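Local atomic coordinates of beta-lactamase-like protein (Novosphingobium pentaromativorans US6-1, PDB entry 6AUF), a protein that binds two zinc ions and, as a B3-type metallo-beta-lactamase, probably hydrolyses the beta-lactam ring of antibiotics. Residues 43-47 against 89-93; 100-104 against 169-173; 116-120 against 156-160; 163-167 against 178-182; 181-187 against 228-232. One frame throughout, in Å; residues are numbered along the deposited sequence. Where two conformers were deposited one is given.

Contact 1: residues 43-47 against 89-93; sequences PAPPA and NIRKL
Residues 43-47 run as an extended, proline-rich loop, with phi/psi near -70/140 at Pro43 and Pro45 and -60/160 at Pro46, and lead into strand 47-50. Against them lies the C-terminal end of helix 83-91, with phi/psi -59/-49 at Arg91 and -97/-2 at Leu93. The nearest CA pair is Pro46 and Asn89, 5.3 Å.

The packing centres on Pro46, whose CA-CB bond points toward the helix end and whose ring has a C-gamma exo pucker. Its CG sits 3.5 Å from both Asn89 O and Asn89 OD1 and 4.1 Å from Lys92 CB. Leu93, with an unusual chi1 of -111°, packs against the same ring, though the exact spacing there is unreliable. Leu93 CD2 also reaches to 4.4 Å from Ala47 O. Such packing joins the N-terminal approach to the mixed seven-stranded sheet of this metallo-beta-lactamase fold to a helix that follows strand 72-75, far from the zinc ions.

Polar contact is slight. Asn89, with chi1 m and chi2 -9°, directs ND2 to Ala44 O at 3.4 Å in a weak hydrogen bond; the same amide has its stronger partner in Val56 O. Behind the loop, Ala44 and Pro45 rest on Leu27 of helix 27-30, and Ala47 pairs through its backbone with Tyr55.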
# COMPACT_ATOMS: atom_id res chain seq x y z
N PRO A 43 17.45 -4.30 -0.54
CA PRO A 43 16.83 -5.44 -1.21
C PRO A 43 16.48 -6.55 -0.24
O PRO A 43 17.22 -6.86 0.69
CB PRO A 43 17.91 -5.90 -2.20
CG PRO A 43 18.92 -4.76 -2.24
CD PRO A 43 18.87 -4.17 -0.87
N ALA A 44 15.32 -7.15 -0.46
CA ALA A 44 14.78 -8.26 0.28
C ALA A 44 14.48 -9.41 -0.68
O ALA A 44 14.15 -9.18 -1.84
CB ALA A 44 13.48 -7.87 1.02
N PRO A 45 14.61 -10.65 -0.23
CA PRO A 45 14.27 -11.76 -1.10
C PRO A 45 12.77 -11.77 -1.34
O PRO A 45 12.00 -11.48 -0.41
CB PRO A 45 14.71 -12.98 -0.28
CG PRO A 45 14.47 -12.56 1.13
CD PRO A 45 14.78 -11.08 1.17
N PRO A 46 12.32 -12.07 -2.55
CA PRO A 46 10.88 -12.18 -2.79
C PRO A 46 10.31 -13.27 -1.90
O PRO A 46 11.02 -14.14 -1.40
CB PRO A 46 10.77 -12.54 -4.28
CG PRO A 46 12.15 -12.34 -4.86
CD PRO A 46 13.12 -12.50 -3.72
N ALA A 47 9.00 -13.22 -1.69
CA ALA A 47 8.36 -14.26 -0.90
C ALA A 47 6.96 -14.50 -1.41
O ALA A 47 6.40 -13.72 -2.18
CB ALA A 47 8.34 -13.90 0.59
N ASN A 89 12.89 -8.95 -8.25
CA ASN A 89 12.12 -9.86 -7.42
C ASN A 89 11.04 -10.57 -8.23
O ASN A 89 10.68 -11.71 -7.93
CB ASN A 89 11.51 -9.12 -6.23
CG ASN A 89 12.54 -8.74 -5.19
OD1 ASN A 89 13.69 -9.17 -5.25
ND2 ASN A 89 12.13 -7.94 -4.21
N ILE A 90 10.53 -9.91 -9.27
CA ILE A 90 9.59 -10.55 -10.17
C ILE A 90 10.26 -11.73 -10.88
O ILE A 90 9.81 -12.88 -10.78
CB ILE A 90 9.05 -9.52 -11.18
CG1 ILE A 90 8.39 -8.36 -10.45
CG2 ILE A 90 8.08 -10.18 -12.14
CD1 ILE A 90 7.40 -8.78 -9.40
N ARG A 91 11.33 -11.45 -11.62
CA ARG A 91 12.00 -12.50 -12.37
C ARG A 91 12.47 -13.61 -11.45
O ARG A 91 12.21 -14.79 -11.69
CB ARG A 91 13.17 -11.89 -13.15
CG ARG A 91 12.84 -10.55 -13.76
CD ARG A 91 14.06 -9.87 -14.33
NE ARG A 91 13.70 -8.72 -15.15
CZ ARG A 91 13.26 -8.80 -16.40
NH1 ARG A 91 13.13 -9.99 -16.99
NH2 ARG A 91 12.96 -7.70 -17.07
N LYS A 92 13.14 -13.24 -10.35
CA LYS A 92 13.61 -14.23 -9.40
C LYS A 92 12.49 -15.17 -8.94
O LYS A 92 12.79 -16.22 -8.37
CB LYS A 92 14.25 -13.53 -8.20
CG LYS A 92 15.56 -12.81 -8.53
CD LYS A 92 15.69 -11.51 -7.74
CE LYS A 92 16.96 -11.48 -6.91
NZ LYS A 92 16.85 -12.34 -5.69
N LEU A 93 11.23 -14.82 -9.18
CA LEU A 93 10.10 -15.69 -8.89
C LEU A 93 9.64 -16.48 -10.11
O LEU A 93 8.71 -17.28 -10.00
CB LEU A 93 8.94 -14.87 -8.34
CG LEU A 93 8.58 -15.08 -6.87
CD1 LEU A 93 9.79 -14.87 -6.02
CD2 LEU A 93 7.46 -14.12 -6.45

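Contact 2: residues 100-104 against 169-173; sequences VRWIL and SVTLG
Val170, Leu172 and Trp102 carry most of this interface, which joins two strands of different sheets. Strands 100-104 and 169-172 are both extended, except for a local phi/psi of -96/-26 at Arg101, and run nearly antiparallel at 163° with their axes 8.4 Å apart. The closest CA pair is Arg101 to Leu172, 7.6 Å, too wide for backbone pairing. This is face-to-face packing in the alpha-beta/beta-alpha sandwich of the metallo-beta-lactamase fold.

Val170 (chi1 t) puts CG1 over one face of the Trp102 indole, 4.0 Å from the centroid of the five-membered ring and 15° off its normal, a CH-pi contact; its CG2 meets Leu104 CD2 at 3.8 Å. Trp102 itself is m with chi2 94°. Leu172 (t, p) brings CD2 to 3.4 Å from Arg101 CB and, at the ring edge, to 4.3 Å from Trp102 CD1. Leu172 and Leu104 also touch Val73 of strand 72-75. With apolar side chains and a CH-pi contact making up nearly all of the meeting, the sheets here are held by apolar burial and shape.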
# COMPACT_ATOMS: atom_id res chain seq x y z
N VAL A 100 2.91 -8.13 -16.42
CA VAL A 100 2.09 -7.34 -15.51
C VAL A 100 1.37 -6.27 -16.32
O VAL A 100 2.00 -5.45 -16.99
CB VAL A 100 2.92 -6.73 -14.37
CG1 VAL A 100 4.10 -5.99 -14.91
CG2 VAL A 100 2.07 -5.80 -13.54
N ARG A 101 0.04 -6.29 -16.27
CA ARG A 101 -0.77 -5.42 -17.10
C ARG A 101 -1.22 -4.15 -16.40
O ARG A 101 -1.44 -3.14 -17.08
CB ARG A 101 -1.99 -6.19 -17.62
CG ARG A 101 -1.62 -7.27 -18.62
CD ARG A 101 -0.47 -6.77 -19.49
NE ARG A 101 -0.14 -7.65 -20.61
CZ ARG A 101 0.93 -7.49 -21.39
NH1 ARG A 101 1.77 -6.48 -21.16
NH2 ARG A 101 1.16 -8.33 -22.39
N TRP A 102 -1.32 -4.16 -15.08
CA TRP A 102 -1.75 -2.99 -14.32
C TRP A 102 -0.78 -2.73 -13.18
O TRP A 102 -0.27 -3.66 -12.55
CB TRP A 102 -3.15 -3.19 -13.74
CG TRP A 102 -4.20 -3.20 -14.81
CD1 TRP A 102 -4.71 -4.28 -15.44
CD2 TRP A 102 -4.83 -2.05 -15.38
NE1 TRP A 102 -5.63 -3.89 -16.38
CE2 TRP A 102 -5.73 -2.52 -16.36
CE3 TRP A 102 -4.74 -0.67 -15.16
CZ2 TRP A 102 -6.53 -1.67 -17.12
CZ3 TRP A 102 -5.53 0.18 -15.92
CH2 TRP A 102 -6.41 -0.32 -16.89
N ILE A 103 -0.52 -1.45 -12.92
CA ILE A 103 0.20 -1.01 -11.73
C ILE A 103 -0.76 -0.16 -10.92
O ILE A 103 -1.35 0.79 -11.44
CB ILE A 103 1.49 -0.24 -12.08
CG1 ILE A 103 2.54 -1.18 -12.66
CG2 ILE A 103 2.07 0.42 -10.85
CD1 ILE A 103 3.60 -0.44 -13.42
N LEU A 104 -0.95 -0.54 -9.66
CA LEU A 104 -1.81 0.16 -8.72
C LEU A 104 -0.95 0.75 -7.61
O LEU A 104 0.26 0.49 -7.53
CB LEU A 104 -2.86 -0.79 -8.13
CG LEU A 104 -3.60 -1.66 -9.15
CD1 LEU A 104 -4.47 -2.66 -8.43
CD2 LEU A 104 -4.42 -0.81 -10.12
N SER A 169 -13.44 -2.01 -9.46
CA SER A 169 -12.68 -3.25 -9.58
C SER A 169 -11.71 -3.14 -10.73
O SER A 169 -12.11 -2.80 -11.85
CB SER A 169 -13.60 -4.44 -9.78
OG SER A 169 -13.99 -4.96 -8.53
N VAL A 170 -10.43 -3.41 -10.47
CA VAL A 170 -9.47 -3.62 -11.55
C VAL A 170 -9.53 -5.10 -11.92
O VAL A 170 -9.28 -5.97 -11.08
CB VAL A 170 -8.06 -3.20 -11.13
CG1 VAL A 170 -7.10 -3.43 -12.29
CG2 VAL A 170 -8.05 -1.75 -10.71
N THR A 171 -9.89 -5.38 -13.16
CA THR A 171 -10.06 -6.75 -13.63
C THR A 171 -9.03 -7.08 -14.70
O THR A 171 -8.82 -6.31 -15.64
CB THR A 171 -11.45 -6.96 -14.20
OG1 THR A 171 -11.88 -5.76 -14.85
CG2 THR A 171 -12.40 -7.34 -13.08
N LEU A 172 -8.40 -8.24 -14.54
CA LEU A 172 -7.41 -8.76 -15.49
C LEU A 172 -7.72 -10.25 -15.62
O LEU A 172 -7.36 -11.04 -14.75
CB LEU A 172 -5.98 -8.54 -14.99
CG LEU A 172 -4.90 -8.92 -15.99
CD1 LEU A 172 -5.27 -8.36 -17.36
CD2 LEU A 172 -3.55 -8.40 -15.55
N GLY A 173 -8.42 -10.62 -16.68
CA GLY A 173 -8.90 -11.98 -16.76
C GLY A 173 -9.77 -12.28 -15.55
O GLY A 173 -10.62 -11.47 -15.16

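Contact 3: residues 116-120 against 156-160; sequences IAELQ and PPVHV
Val158 is the side chain to place first: its chi1 of 111° lies between the usual wells and sends CG2 into the side of helix 116-121. That methyl meets Ala117 CA at 3.8 Å, Ile116 CG2 at 4.0 Å and Gln120 NE2 at 3.4 Å. Segment 116-120 is helical, 156-160 an extended loop with phi/psi -153/158 at Val158, and the nearest CA pair is Ala117 to Val158, 5.6 Å. Small Ala117 permits this approach; its CB lies 3.6 Å from Pro157 O and 4.1 Å from Pro156 CG. Ile116 (m, m) offers CG2 to the loop while its CD1 leads away. Gln120 is stretched out (t, t, chi3 -125°), and water 1 bridges its OE1 (3.2 Å) to His159 O (2.9 Å), donating to both. These contacts dock the loop after helix 131-139 on a helix that follows the zinc ligands Asp111 and His112. Beneath, Ile116, Gln120 and Val158 share Ile127 of strand 126-130, and Ile116 and Gln120 also reach Ile103 of strand 100-104.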
# COMPACT_ATOMS: atom_id res chain seq x y z
N ILE A 116 6.85 4.51 -9.75
CA ILE A 116 5.75 4.08 -10.61
C ILE A 116 6.10 4.32 -12.07
O ILE A 116 5.88 3.47 -12.94
CB ILE A 116 4.45 4.81 -10.22
CG1 ILE A 116 3.94 4.32 -8.88
CG2 ILE A 116 3.37 4.58 -11.26
CD1 ILE A 116 3.59 2.85 -8.89
N ALA A 117 6.69 5.48 -12.36
CA ALA A 117 6.96 5.86 -13.74
C ALA A 117 7.95 4.90 -14.38
O ALA A 117 7.64 4.23 -15.37
CB ALA A 117 7.50 7.29 -13.78
N GLU A 118 9.16 4.83 -13.82
CA GLU A 118 10.18 3.91 -14.33
C GLU A 118 9.67 2.47 -14.32
O GLU A 118 9.97 1.70 -15.24
CB GLU A 118 11.45 4.05 -13.49
CG GLU A 118 12.50 3.00 -13.75
CD GLU A 118 13.74 3.21 -12.91
OE1 GLU A 118 13.72 4.09 -12.03
OE2 GLU A 118 14.75 2.50 -13.13
N LEU A 119 8.90 2.10 -13.30
CA LEU A 119 8.34 0.76 -13.25
C LEU A 119 7.36 0.53 -14.40
O LEU A 119 7.23 -0.60 -14.88
CB LEU A 119 7.63 0.55 -11.92
CG LEU A 119 7.67 -0.87 -11.41
CD1 LEU A 119 9.11 -1.32 -11.40
CD2 LEU A 119 7.05 -0.93 -10.02
N GLN A 120 6.67 1.57 -14.84
CA GLN A 120 5.67 1.42 -15.88
C GLN A 120 6.31 1.21 -17.25
O GLN A 120 5.92 0.30 -17.98
CB GLN A 120 4.76 2.65 -15.91
CG GLN A 120 3.88 2.75 -17.13
CD GLN A 120 3.25 4.11 -17.24
OE1 GLN A 120 2.03 4.25 -17.34
NE2 GLN A 120 4.09 5.14 -17.21
N PRO A 156 8.56 11.33 -9.80
CA PRO A 156 8.32 11.60 -11.21
C PRO A 156 6.90 11.25 -11.60
O PRO A 156 6.39 10.17 -11.27
CB PRO A 156 9.34 10.70 -11.92
CG PRO A 156 9.55 9.58 -11.00
CD PRO A 156 9.36 10.12 -9.59
N PRO A 157 6.23 12.14 -12.32
CA PRO A 157 4.80 11.96 -12.61
C PRO A 157 4.55 10.79 -13.55
O PRO A 157 5.45 10.17 -14.11
CB PRO A 157 4.40 13.29 -13.27
CG PRO A 157 5.47 14.25 -12.90
CD PRO A 157 6.72 13.45 -12.79
N VAL A 158 3.25 10.51 -13.71
CA VAL A 158 2.75 9.42 -14.54
C VAL A 158 1.36 9.82 -15.02
O VAL A 158 0.70 10.66 -14.41
CB VAL A 158 2.69 8.10 -13.74
CG1 VAL A 158 1.26 7.69 -13.51
CG2 VAL A 158 3.46 7.01 -14.45
N HIS A 159 0.91 9.22 -16.12
CA HIS A 159 -0.46 9.41 -16.59
C HIS A 159 -1.33 8.28 -16.08
O HIS A 159 -0.98 7.10 -16.23
CB HIS A 159 -0.54 9.48 -18.11
CG HIS A 159 -1.94 9.63 -18.62
ND1 HIS A 159 -2.81 10.59 -18.13
CD2 HIS A 159 -2.63 8.94 -19.55
CE1 HIS A 159 -3.97 10.48 -18.75
NE2 HIS A 159 -3.89 9.49 -19.62
N VAL A 160 -2.47 8.63 -15.48
CA VAL A 160 -3.43 7.66 -14.97
C VAL A 160 -4.38 7.29 -16.11
O VAL A 160 -5.16 8.13 -16.58
CB VAL A 160 -4.20 8.21 -13.77
CG1 VAL A 160 -5.33 7.28 -13.39
CG2 VAL A 160 -3.26 8.40 -12.59
O HOH W 1 -1.19 4.47 -17.44

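Contact 4: residues 163-167 against 178-182; sequences VLVDG and TVRET
A salt bridge leads this contact: Asp166 (chi1 t, chi2 49°) sets OD1 2.6 Å from Arg180 NE, at the edge of the guanidinium, while OD2 takes a weak hydrogen bond from Arg180 NH2 at 3.0 Å. Arg180 folds back through three m rotamers to reach it, although its CA-CB bond points away. The same Asp166 OD1 accepts from the backbone of Glu181, N to OD1 2.9 Å, and one residue on, Gly167 N donates to Val179 O, also at 2.9 Å. The nearest CA pair is Asp166 and Arg180, 4.9 Å.

Here the chain has left strand 162-164 of one sheet and is turning toward strand 169-172 of the other, coming alongside strand 175-181 on the way. Gly167 takes phi/psi 94/-2, where a CB would jam against the preceding carbonyl. Farther out the contact becomes apolar: Val179 CG1 (chi1 p) lies 4.2 Å from Leu164 CD1 and 3.9 Å from Val165 O. Leu164 and Val179 both also touch Trp192, inside the sandwich. Glu181 turns its carboxylate elsewhere, to Ser132 and Arg231. One carboxylate oxygen thus serves both a charged side chain and a backbone amide, fixing the connection between sheets by charge and main chain together.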
# COMPACT_ATOMS: atom_id res chain seq x y z
N VAL A 163 -9.13 6.03 -14.18
CA VAL A 163 -9.31 6.69 -12.90
C VAL A 163 -10.57 6.14 -12.25
O VAL A 163 -11.62 6.01 -12.89
CB VAL A 163 -9.34 8.22 -13.07
CG1 VAL A 163 -9.46 8.57 -14.54
CG2 VAL A 163 -10.42 8.82 -12.21
N LEU A 164 -10.44 5.75 -10.98
CA LEU A 164 -11.37 4.85 -10.32
C LEU A 164 -12.18 5.58 -9.26
O LEU A 164 -11.74 6.59 -8.69
CB LEU A 164 -10.63 3.68 -9.67
CG LEU A 164 -9.72 2.77 -10.49
CD1 LEU A 164 -8.96 1.86 -9.54
CD2 LEU A 164 -10.50 1.94 -11.50
N VAL A 165 -13.35 5.02 -8.95
CA VAL A 165 -14.14 5.48 -7.82
C VAL A 165 -14.21 4.39 -6.77
O VAL A 165 -14.05 3.19 -7.04
CB VAL A 165 -15.57 5.91 -8.23
CG1 VAL A 165 -15.52 6.92 -9.36
CG2 VAL A 165 -16.38 4.69 -8.63
N ASP A 166 -14.49 4.82 -5.54
CA ASP A 166 -14.66 3.93 -4.40
C ASP A 166 -15.54 2.75 -4.75
O ASP A 166 -16.68 2.92 -5.20
CB ASP A 166 -15.25 4.70 -3.23
CG ASP A 166 -15.42 3.84 -2.01
OD1 ASP A 166 -14.44 3.13 -1.64
OD2 ASP A 166 -16.52 3.86 -1.41
N GLY A 167 -15.01 1.53 -4.56
CA GLY A 167 -15.74 0.31 -4.84
C GLY A 167 -15.50 -0.26 -6.21
O GLY A 167 -16.05 -1.33 -6.52
N THR A 178 -10.44 -5.22 -5.96
CA THR A 178 -11.46 -4.22 -5.73
C THR A 178 -10.97 -3.19 -4.71
O THR A 178 -10.44 -3.55 -3.64
CB THR A 178 -12.77 -4.92 -5.34
OG1 THR A 178 -13.41 -4.24 -4.27
CG2 THR A 178 -12.49 -6.38 -4.96
N VAL A 179 -11.10 -1.90 -5.06
CA VAL A 179 -10.48 -0.78 -4.35
C VAL A 179 -11.50 -0.07 -3.46
O VAL A 179 -12.69 0.02 -3.76
CB VAL A 179 -9.87 0.22 -5.35
CG1 VAL A 179 -10.99 1.08 -5.96
CG2 VAL A 179 -8.85 1.11 -4.66
N ARG A 180 -11.00 0.48 -2.36
CA ARG A 180 -11.76 1.35 -1.49
C ARG A 180 -10.95 2.62 -1.28
O ARG A 180 -9.76 2.55 -0.96
CB ARG A 180 -12.06 0.70 -0.13
CG ARG A 180 -13.06 -0.47 -0.10
CD ARG A 180 -14.36 -0.20 -0.78
NE ARG A 180 -15.06 0.97 -0.25
CZ ARG A 180 -16.11 0.92 0.58
NH1 ARG A 180 -16.58 -0.25 1.00
NH2 ARG A 180 -16.69 2.05 0.99
N GLU A 181 -11.60 3.78 -1.43
CA GLU A 181 -11.00 5.02 -0.96
C GLU A 181 -10.97 5.03 0.57
O GLU A 181 -12.02 4.92 1.22
CB GLU A 181 -11.75 6.24 -1.50
CG GLU A 181 -11.20 6.71 -2.84
CD GLU A 181 -11.79 8.03 -3.30
OE1 GLU A 181 -11.24 8.65 -4.25
OE2 GLU A 181 -12.79 8.44 -2.70
N THR A 182 -9.77 5.15 1.13
CA THR A 182 -9.53 5.01 2.58
C THR A 182 -8.65 6.15 3.06
O THR A 182 -7.49 5.94 3.45
CB THR A 182 -8.89 3.64 2.89
OG1 THR A 182 -7.66 3.50 2.16
CG2 THR A 182 -9.80 2.52 2.46

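Contact 5: residues 181-187 against 228-232; sequences ETPAHSP and RIARI. With ZN (zinc ion), chain C.
The loop 181-187 carries a zinc ligand of the metallo-beta-lactamase active site, and helix 226-241 holds it from behind. Pro183 is the centre of an inverse gamma turn (phi/psi -83/46), with Ala184 N hydrogen-bonded to Thr182 O at 2.8 Å. The nearest CA pair is Ala184 and Ile232, 4.0 Å; farther along, the CA atoms of Pro187 and Arg228 are 7.6 Å apart.

Two arginines one turn apart supply the donors. Arg228 (chi1 t, chi2 94°, chi3 m) clamps Pro183 O, giving it hydrogen bonds from NH1 and NH2, each 2.9 Å; the face of its guanidinium lies under Pro187 N. Water 3 accepts from Arg228 NH1 and donates to Ala184 O, both at 3.0 Å. Arg231 (m, m, m) makes a salt bridge from NH2 to Glu181 OE2, 3.1 Å, with Pro183 CG over its guanidinium face, 3.3 Å from NH2. Water 2 joins its NH1 (2.9 Å) to Glu181 OE2 (2.4 Å), and water 4 its NE (2.6 Å) to Pro187 O (3.1 Å). The other carboxylate oxygen, Glu181 OE1, is hydrogen-bonded to Ser132 OG, and Ser186 OG to Glu108.

Apolar contact is modest, Ala184 CB to Ile232 CG2 at 4.4 Å. His185 points away from the helix: His107 and His109 bind the same zinc, Thr213 O takes its ND1, and His185 NE2 binds the metal at 2.1 Å.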
# COMPACT_ATOMS: atom_id res chain seq x y z
N GLU A 181 -11.60 3.78 -1.43
CA GLU A 181 -11.00 5.02 -0.96
C GLU A 181 -10.97 5.03 0.57
O GLU A 181 -12.02 4.92 1.22
CB GLU A 181 -11.75 6.24 -1.50
CG GLU A 181 -11.20 6.71 -2.84
CD GLU A 181 -11.79 8.03 -3.30
OE1 GLU A 181 -11.24 8.65 -4.25
OE2 GLU A 181 -12.79 8.44 -2.70
N THR A 182 -9.77 5.15 1.13
CA THR A 182 -9.53 5.01 2.58
C THR A 182 -8.65 6.15 3.06
O THR A 182 -7.49 5.94 3.45
CB THR A 182 -8.89 3.64 2.89
OG1 THR A 182 -7.66 3.50 2.16
CG2 THR A 182 -9.80 2.52 2.46
N PRO A 183 -9.16 7.38 3.08
CA PRO A 183 -8.27 8.56 3.14
C PRO A 183 -7.80 8.94 4.54
O PRO A 183 -7.80 10.12 4.88
CB PRO A 183 -9.14 9.67 2.53
CG PRO A 183 -10.32 8.96 1.91
CD PRO A 183 -10.55 7.79 2.79
N ALA A 184 -7.37 7.95 5.33
CA ALA A 184 -6.91 8.23 6.69
C ALA A 184 -5.53 8.87 6.70
O ALA A 184 -5.29 9.82 7.45
CB ALA A 184 -6.93 6.96 7.53
N HIS A 185 -4.61 8.38 5.87
CA HIS A 185 -3.22 8.78 5.96
C HIS A 185 -2.89 9.93 5.02
O HIS A 185 -2.05 10.77 5.34
CB HIS A 185 -2.30 7.57 5.70
CG HIS A 185 -0.88 7.93 5.37
ND1 HIS A 185 0.06 8.24 6.33
CD2 HIS A 185 -0.25 8.07 4.18
CE1 HIS A 185 1.21 8.53 5.75
NE2 HIS A 185 1.05 8.43 4.44
N SER A 186 -3.56 9.97 3.87
CA SER A 186 -3.39 11.01 2.87
C SER A 186 -4.70 11.16 2.13
O SER A 186 -5.59 10.30 2.23
CB SER A 186 -2.27 10.65 1.89
OG SER A 186 -2.72 9.60 1.05
N PRO A 187 -4.86 12.23 1.35
CA PRO A 187 -6.11 12.36 0.59
C PRO A 187 -6.34 11.25 -0.41
O PRO A 187 -7.49 10.81 -0.59
CB PRO A 187 -5.96 13.73 -0.09
CG PRO A 187 -5.07 14.49 0.86
CD PRO A 187 -4.08 13.48 1.35
N ARG A 228 -10.46 17.21 5.95
CA ARG A 228 -9.49 16.17 6.23
C ARG A 228 -9.95 15.26 7.35
O ARG A 228 -9.81 14.03 7.26
CB ARG A 228 -8.14 16.79 6.57
CG ARG A 228 -7.03 15.78 6.86
CD ARG A 228 -6.18 15.45 5.61
NE ARG A 228 -6.93 14.67 4.62
CZ ARG A 228 -7.09 13.35 4.65
NH1 ARG A 228 -6.56 12.61 5.63
NH2 ARG A 228 -7.82 12.76 3.70
N ILE A 229 -10.48 15.84 8.43
CA ILE A 229 -10.92 15.02 9.56
C ILE A 229 -12.06 14.11 9.14
O ILE A 229 -12.14 12.95 9.58
CB ILE A 229 -11.33 15.91 10.76
CG1 ILE A 229 -10.13 16.70 11.29
CG2 ILE A 229 -11.98 15.06 11.86
CD1 ILE A 229 -10.41 17.40 12.60
N ALA A 230 -12.97 14.61 8.32
CA ALA A 230 -14.11 13.79 7.92
C ALA A 230 -13.66 12.67 7.00
O ALA A 230 -14.13 11.53 7.10
CB ALA A 230 -15.19 14.64 7.25
N ARG A 231 -12.74 12.98 6.08
CA ARG A 231 -12.15 11.95 5.23
C ARG A 231 -11.39 10.91 6.06
O ARG A 231 -11.46 9.71 5.75
CB ARG A 231 -11.24 12.61 4.20
CG ARG A 231 -12.02 13.41 3.16
CD ARG A 231 -12.92 12.46 2.40
NE ARG A 231 -12.23 11.87 1.27
CZ ARG A 231 -12.73 10.90 0.51
NH1 ARG A 231 -13.93 10.37 0.78
NH2 ARG A 231 -12.03 10.45 -0.53
N ILE A 232 -10.70 11.32 7.12
CA ILE A 232 -10.03 10.34 7.98
C ILE A 232 -11.04 9.37 8.57
O ILE A 232 -10.88 8.15 8.50
CB ILE A 232 -9.20 11.04 9.07
CG1 ILE A 232 -8.01 11.78 8.44
CG2 ILE A 232 -8.72 10.01 10.09
CD1 ILE A 232 -7.39 12.84 9.33
ZN ZN C . 2.71 8.19 3.22
O HOH W 2 -14.66 8.27 -1.15
O HOH W 3 -4.25 12.58 7.58
O HOH W 4 -10.07 12.51 -0.07

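How the contacts relate
Contacts 1 and 5 sit at opposite ends of the molecule, their centres 32 Å apart, on opposite sides of the chain's centre. Contact 1 closes first; contact 3 is then nested inside the loop closed by contact 2, which crosses contact 4 along the chain, and contact 5 begins where contact 4 ends, sharing Glu181 and Thr182. Contacts 2 and 4 (13 Å between centres) tie the two sheets of the sandwich together and touch through Val170 CG2 and Leu164 CD1, 3.9 Å apart. Contacts 2 and 3 meet on the other face of strand 100-104, where Ile103 packs on helix 116-121. Contact 5 holds the loop that carries a zinc ligand.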